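Local coordinates for geranyltranstransferase (IspA) (Helicobacter pylori, PDB 3LLW) that transfers prenyl groups as a geranyltranstransferase of the FPP/GGPP synthase family, a magnesium-dependent enzyme of isoprenoid biosynthesis, at the interface of chains A and B. Numbering follows the deposited sequence. Chains: chain A/B, Geranyltranstransferase (IspA).

Contact 1: the interface of chains A and B. Residues chain A 136, 142-143, 145-146, 149; chain B 136, 142-143, 145-146, 149.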
ATOM      1  N   SER A 136       6.786   2.515   8.531  1.00 43.51           N
ATOM      2  CA  SER A 136       8.003   1.715   8.662  1.00 40.20           C
ATOM      3  C   SER A 136       9.268   2.528   8.956  1.00 44.95           C
ATOM      4  O   SER A 136      10.224   2.005   9.545  1.00 50.36           O
ATOM      5  CB  SER A 136       8.201   0.802   7.447  1.00 35.17           C
ATOM      6  OG  SER A 136       8.373   1.563   6.258  1.00 47.30           O
ATOM      7  N   SER A 142      10.561  -2.018  17.062  1.00 51.31           N
ATOM      8  CA  SER A 142      10.221  -2.751  15.856  1.00 50.96           C
ATOM      9  C   SER A 142       8.886  -3.479  15.959  1.00 49.88           C
ATOM     10  O   SER A 142       8.080  -3.423  15.020  1.00 52.08           O
ATOM     11  CB  SER A 142      11.363  -3.676  15.419  1.00 49.13           C
ATOM     12  OG  SER A 142      11.667  -4.636  16.411  1.00 65.31           O
ATOM     13  N   HIS A 143       8.624  -4.096  17.108  1.00 45.28           N
ATOM     14  CA  HIS A 143       7.377  -4.830  17.302  1.00 48.79           C
ATOM     15  C   HIS A 143       6.145  -3.921  17.294  1.00 49.04           C
ATOM     16  O   HIS A 143       5.068  -4.355  16.887  1.00 51.27           O
ATOM     17  CB  HIS A 143       7.419  -5.724  18.550  1.00 51.61           C
ATOM     18  CG  HIS A 143       7.355  -4.975  19.842  1.00 63.60           C
ATOM     19  ND1 HIS A 143       8.472  -4.449  20.455  1.00 68.67           N
ATOM     20  CD2 HIS A 143       6.306  -4.675  20.648  1.00 69.11           C
ATOM     21  CE1 HIS A 143       8.113  -3.850  21.577  1.00 70.27           C
ATOM     22  NE2 HIS A 143       6.804  -3.974  21.718  1.00 65.77           N
ATOM     23  N   ILE A 145       5.977  -1.027  15.433  1.00 44.56           N
ATOM     24  CA  ILE A 145       5.809  -0.671  14.007  1.00 44.82           C
ATOM     25  C   ILE A 145       5.121  -1.797  13.217  1.00 44.18           C
ATOM     26  O   ILE A 145       4.244  -1.531  12.375  1.00 46.33           O
ATOM     27  CB  ILE A 145       7.151  -0.238  13.332  1.00 42.38           C
ATOM     28  CG1 ILE A 145       7.799   0.927  14.089  1.00 36.28           C
ATOM     29  CG2 ILE A 145       6.949   0.162  11.872  1.00 45.43           C
ATOM     30  CD1 ILE A 145       6.869   2.090  14.394  1.00 39.11           C
ATOM     31  N   VAL A 146       5.481  -3.045  13.522  1.00 35.81           N
ATOM     32  CA  VAL A 146       4.866  -4.199  12.865  1.00 40.84           C
ATOM     33  C   VAL A 146       3.369  -4.271  13.141  1.00 46.67           C
ATOM     34  O   VAL A 146       2.577  -4.329  12.190  1.00 52.27           O
ATOM     35  CB  VAL A 146       5.586  -5.524  13.180  1.00 43.82           C
ATOM     36  CG1 VAL A 146       4.708  -6.730  12.840  1.00 41.67           C
ATOM     37  CG2 VAL A 146       6.873  -5.590  12.384  1.00 42.84           C
ATOM     38  N   ILE A 149       1.364  -1.443  11.315  1.00 41.09           N
ATOM     39  CA  ILE A 149       1.235  -1.860   9.924  1.00 31.73           C
ATOM     40  C   ILE A 149       0.188  -2.953   9.718  1.00 41.13           C
ATOM     41  O   ILE A 149      -0.648  -2.821   8.799  1.00 31.33           O
ATOM     42  CB  ILE A 149       2.613  -2.202   9.311  1.00 37.61           C
ATOM     43  CG1 ILE A 149       3.441  -0.920   9.185  1.00 27.46           C
ATOM     44  CG2 ILE A 149       2.461  -2.846   7.941  1.00 43.64           C
ATOM     45  CD1 ILE A 149       4.865  -1.128   8.693  1.00 34.92           C
TER
ATOM     46  N   SER B 136       3.703  -7.868   6.888  1.00 38.66           N
ATOM     47  CA  SER B 136       3.637  -7.583   8.311  1.00 41.75           C
ATOM     48  C   SER B 136       3.160  -8.775   9.130  1.00 39.11           C
ATOM     49  O   SER B 136       3.390  -8.815  10.324  1.00 44.30           O
ATOM     50  CB  SER B 136       2.758  -6.365   8.599  1.00 40.53           C
ATOM     51  OG  SER B 136       1.384  -6.649   8.396  1.00 52.82           O
ATOM     52  N   SER B 142      10.984  -8.899  14.261  1.00 46.38           N
ATOM     53  CA  SER B 142      10.247  -7.697  13.919  1.00 48.04           C
ATOM     54  C   SER B 142      11.133  -6.687  13.195  1.00 49.59           C
ATOM     55  O   SER B 142      10.669  -6.000  12.276  1.00 50.34           O
ATOM     56  CB  SER B 142       9.626  -7.095  15.173  1.00 49.13           C
ATOM     57  OG  SER B 142      10.646  -6.831  16.113  1.00 60.46           O
ATOM     58  N   HIS B 143      12.409  -6.638  13.582  1.00 47.61           N
ATOM     59  CA  HIS B 143      13.382  -5.788  12.922  1.00 48.82           C
ATOM     60  C   HIS B 143      13.615  -6.189  11.463  1.00 51.76           C
ATOM     61  O   HIS B 143      13.829  -5.312  10.622  1.00 57.82           O
ATOM     62  CB  HIS B 143      14.698  -5.672  13.723  1.00 53.94           C
ATOM     63  CG  HIS B 143      15.591  -6.875  13.637  1.00 61.25           C
ATOM     64  ND1 HIS B 143      16.709  -6.916  12.831  1.00 67.63           N
ATOM     65  CD2 HIS B 143      15.545  -8.071  14.272  1.00 71.81           C
ATOM     66  CE1 HIS B 143      17.308  -8.087  12.966  1.00 68.89           C
ATOM     67  NE2 HIS B 143      16.620  -8.807  13.833  1.00 71.36           N
ATOM     68  N   ILE B 145      11.244  -7.743   9.504  1.00 38.63           N
ATOM     69  CA  ILE B 145       9.982  -7.364   8.870  1.00 41.37           C
ATOM     70  C   ILE B 145       9.962  -5.870   8.517  1.00 40.44           C
ATOM     71  O   ILE B 145       9.695  -5.517   7.379  1.00 46.80           O
ATOM     72  CB  ILE B 145       8.750  -7.751   9.744  1.00 40.73           C
ATOM     73  CG1 ILE B 145       8.708  -9.258  10.020  1.00 46.80           C
ATOM     74  CG2 ILE B 145       7.433  -7.280   9.095  1.00 41.77           C
ATOM     75  CD1 ILE B 145       8.769 -10.151   8.754  1.00 56.01           C
ATOM     76  N   VAL B 146      10.293  -5.023   9.492  1.00 37.65           N
ATOM     77  CA  VAL B 146      10.334  -3.569   9.325  1.00 39.65           C
ATOM     78  C   VAL B 146      11.216  -3.137   8.143  1.00 47.12           C
ATOM     79  O   VAL B 146      10.762  -2.364   7.280  1.00 47.42           O
ATOM     80  CB  VAL B 146      10.708  -2.857  10.666  1.00 40.70           C
ATOM     81  CG1 VAL B 146      11.147  -1.441  10.443  1.00 37.33           C
ATOM     82  CG2 VAL B 146       9.523  -2.889  11.628  1.00 37.12           C
ATOM     83  N   ILE B 149       9.717  -3.928   4.732  1.00 42.17           N
ATOM     84  CA  ILE B 149       8.638  -2.981   4.423  1.00 37.90           C
ATOM     85  C   ILE B 149       9.214  -1.663   3.928  1.00 41.82           C
ATOM     86  O   ILE B 149       8.722  -1.112   2.938  1.00 41.93           O
ATOM     87  CB  ILE B 149       7.630  -2.827   5.589  1.00 39.75           C
ATOM     88  CG1 ILE B 149       7.023  -4.207   5.907  1.00 48.78           C
ATOM     89  CG2 ILE B 149       6.522  -1.837   5.240  1.00 40.26           C
ATOM     90  CD1 ILE B 149       6.117  -4.291   7.108  1.00 36.19           C
TER
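A:Val146 and B:Val146 meet about the two-fold axis of a helix-on-helix interface, CG2 to CG2 at 3.9 Å. Both lie on helix 142-156 of their chains. With CG1 anti to the backbone N in each valine (chi1 163°), CG2 is directed at the partner's helix 142-156 and CG1 at the end of the partner's preceding helix. On the first branch, CG2 of A:Val146 lies 3.7 Å from CG2 of B:Ile145, the two side chains crossing at about a right angle. On the second, CG1 of A:Val146 packs 3.5 Å from the carbonyl O of B:Ser136, an ordinary packing contact. At one end of the patch, where helix 142-156 begins, OG of A:Ser142 and OG of B:Ser142 form a hydrogen bond of undecided direction. Its modelled length of 2.4 Å is doubtfully short. A chi1 near 60° in both serines turns each OG to the other. CB of A:Ser142 also packs against CA of B:His143, and CB of B:Ser142 against CA of A:His143, both at 3.8 Å. At the other end A:Ile149 and B:Ile149 reach tip to tip, CD1 to CD1 at 3.8 Å. The CG2 branch of A:Ile149 rests 3.6 Å from CB of B:Ser136. The patch probably forms part of the dimer interface, since enzymes of this family are commonly homodimers.

Contact 2: the interface of chains A and B. Residues chain A 117-118, 121-122; chain B 98-99, 169.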
ATOM      1  N   GLU A 117      -6.086  11.939 -15.765  1.00 51.67           N
ATOM      2  CA  GLU A 117      -6.622  10.768 -15.060  1.00 48.28           C
ATOM      3  C   GLU A 117      -5.524   9.851 -14.528  1.00 43.72           C
ATOM      4  O   GLU A 117      -5.575   9.419 -13.387  1.00 48.93           O
ATOM      5  CB  GLU A 117      -7.518   9.981 -16.005  1.00 48.44           C
ATOM      6  CG  GLU A 117      -8.714   9.324 -15.360  1.00 54.88           C
ATOM      7  CD  GLU A 117      -9.764   8.904 -16.380  1.00 70.96           C
ATOM      8  OE1 GLU A 117     -10.688   8.153 -15.998  1.00 79.55           O
ATOM      9  OE2 GLU A 117      -9.671   9.321 -17.560  1.00 72.59           O
ATOM     10  N   THR A 118      -4.543   9.579 -15.385  1.00 46.05           N
ATOM     11  CA  THR A 118      -3.418   8.710 -15.101  1.00 48.79           C
ATOM     12  C   THR A 118      -2.661   9.165 -13.855  1.00 52.03           C
ATOM     13  O   THR A 118      -2.478   8.365 -12.913  1.00 45.12           O
ATOM     14  CB  THR A 118      -2.499   8.606 -16.338  1.00 52.38           C
ATOM     15  OG1 THR A 118      -3.151   7.798 -17.325  1.00 55.26           O
ATOM     16  CG2 THR A 118      -1.179   7.957 -15.993  1.00 55.38           C
ATOM     17  N   VAL A 121      -4.740   8.353 -10.676  1.00 43.67           N
ATOM     18  CA  VAL A 121      -4.660   6.936 -10.305  1.00 44.08           C
ATOM     19  C   VAL A 121      -3.329   6.623  -9.632  1.00 44.03           C
ATOM     20  O   VAL A 121      -3.287   6.019  -8.535  1.00 35.29           O
ATOM     21  CB  VAL A 121      -4.858   5.986 -11.522  1.00 46.05           C
ATOM     22  CG1 VAL A 121      -4.660   4.524 -11.105  1.00 51.09           C
ATOM     23  CG2 VAL A 121      -6.250   6.161 -12.108  1.00 47.64           C
ATOM     24  N   LEU A 122      -2.257   7.077 -10.281  1.00 39.78           N
ATOM     25  CA  LEU A 122      -0.895   6.800  -9.840  1.00 44.48           C
ATOM     26  C   LEU A 122      -0.509   7.514  -8.552  1.00 42.59           C
ATOM     27  O   LEU A 122       0.182   6.938  -7.703  1.00 45.41           O
ATOM     28  CB  LEU A 122       0.116   7.086 -10.958  1.00 40.79           C
ATOM     29  CG  LEU A 122       0.047   6.127 -12.143  1.00 48.12           C
ATOM     30  CD1 LEU A 122       0.994   6.587 -13.236  1.00 44.57           C
ATOM     31  CD2 LEU A 122       0.303   4.640 -11.735  1.00 33.05           C
TER
ATOM     32  N   CYS B  98      -7.500   4.260 -19.265  1.00 57.87           N
ATOM     33  CA  CYS B  98      -6.744   5.528 -19.137  1.00 62.08           C
ATOM     34  C   CYS B  98      -5.220   5.375 -19.284  1.00 61.57           C
ATOM     35  O   CYS B  98      -4.502   6.362 -19.492  1.00 60.88           O
ATOM     36  CB  CYS B  98      -7.080   6.237 -17.813  1.00 62.09           C
ATOM     37  SG  CYS B  98      -6.387   5.460 -16.320  1.00 67.97           S
ATOM     38  N   MET B  99      -4.739   4.138 -19.173  1.00 60.14           N
ATOM     39  CA  MET B  99      -3.331   3.825 -19.408  1.00 60.88           C
ATOM     40  C   MET B  99      -3.181   2.995 -20.694  1.00 62.24           C
ATOM     41  O   MET B  99      -3.422   3.529 -21.777  1.00 58.77           O
ATOM     42  CB  MET B  99      -2.669   3.225 -18.147  1.00 56.18           C
ATOM     43  CG  MET B  99      -2.255   4.325 -17.156  1.00 58.46           C
ATOM     44  SD  MET B  99      -1.406   3.854 -15.627  1.00 56.74           S
ATOM     45  CE  MET B  99      -2.749   4.025 -14.452  1.00 43.94           C
ATOM     46  N   CYS B 169       3.756   7.137 -18.988  1.00 56.16           N
ATOM     47  CA  CYS B 169       2.456   7.594 -19.465  1.00 61.29           C
ATOM     48  C   CYS B 169       2.475   9.044 -19.929  1.00 60.72           C
ATOM     49  O   CYS B 169       1.879   9.375 -20.953  1.00 61.74           O
ATOM     50  CB  CYS B 169       1.407   7.417 -18.379  1.00 60.71           C
ATOM     51  SG  CYS B 169       1.148   5.701 -17.928  1.00 71.54           S
TER
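A:Thr118 has CG2 anti to the backbone N and OG1 beside it (chi1 -73°), which points the hydroxyl at B:Cys98 and the methyl at B:Cys169. B:Cys98 and B:Met99 belong to the first aspartate-rich motif of the polyprenyl synthases, DDxxxxD here, and lie between B:Asp94 and B:Asp100, the magnesium-binding aspartates; no magnesium is bound in this model. The threonine hydroxyl OG1 donates a hydrogen bond to the main-chain O of B:Cys98 at 2.9 Å, meeting the carbonyl at a C-O-OG1 angle of about 122°. Its methyl CG2 sits 3.6 Å from CB of B:Cys169, on helix 161-170, with SG of that cysteine 3.8 Å away. The side chain of B:Met99 passes obliquely by the threonine, CG 3.6 Å from OG1. Straight as far as SD, it then bends (chi3 -104°) and carries its CE methyl on to the next turn of helix 117-137. There CE lies 3.9 Å from CG1 of A:Val121 and 4.1 Å from CD2 of A:Leu122. On the other flank, at the very start of the same helix, A:Glu117, extended beyond CG, lays its carboxylate over the CB of B:Cys98, CD to CB 4.0 Å, a contact of packing alone.

The centres of contact 1 and contact 2 lie about 31 Å apart, and helix 117-137 of chain A serves both: its first turns enter contact 2, its last turn contact 1. Contact 1 brings together the same residues from both chains and so straddles the two-fold axis. Contact 2 pairs different elements and recurs with the chains exchanged. Helix 142-156 follows closely in sequence and supplies most of contact 1. The two patches thus lie near opposite ends of helix 117-137, one a symmetric helix packing and the other at a metal-binding motif, which suggests that the partner subunit could help shape the metal-binding loop.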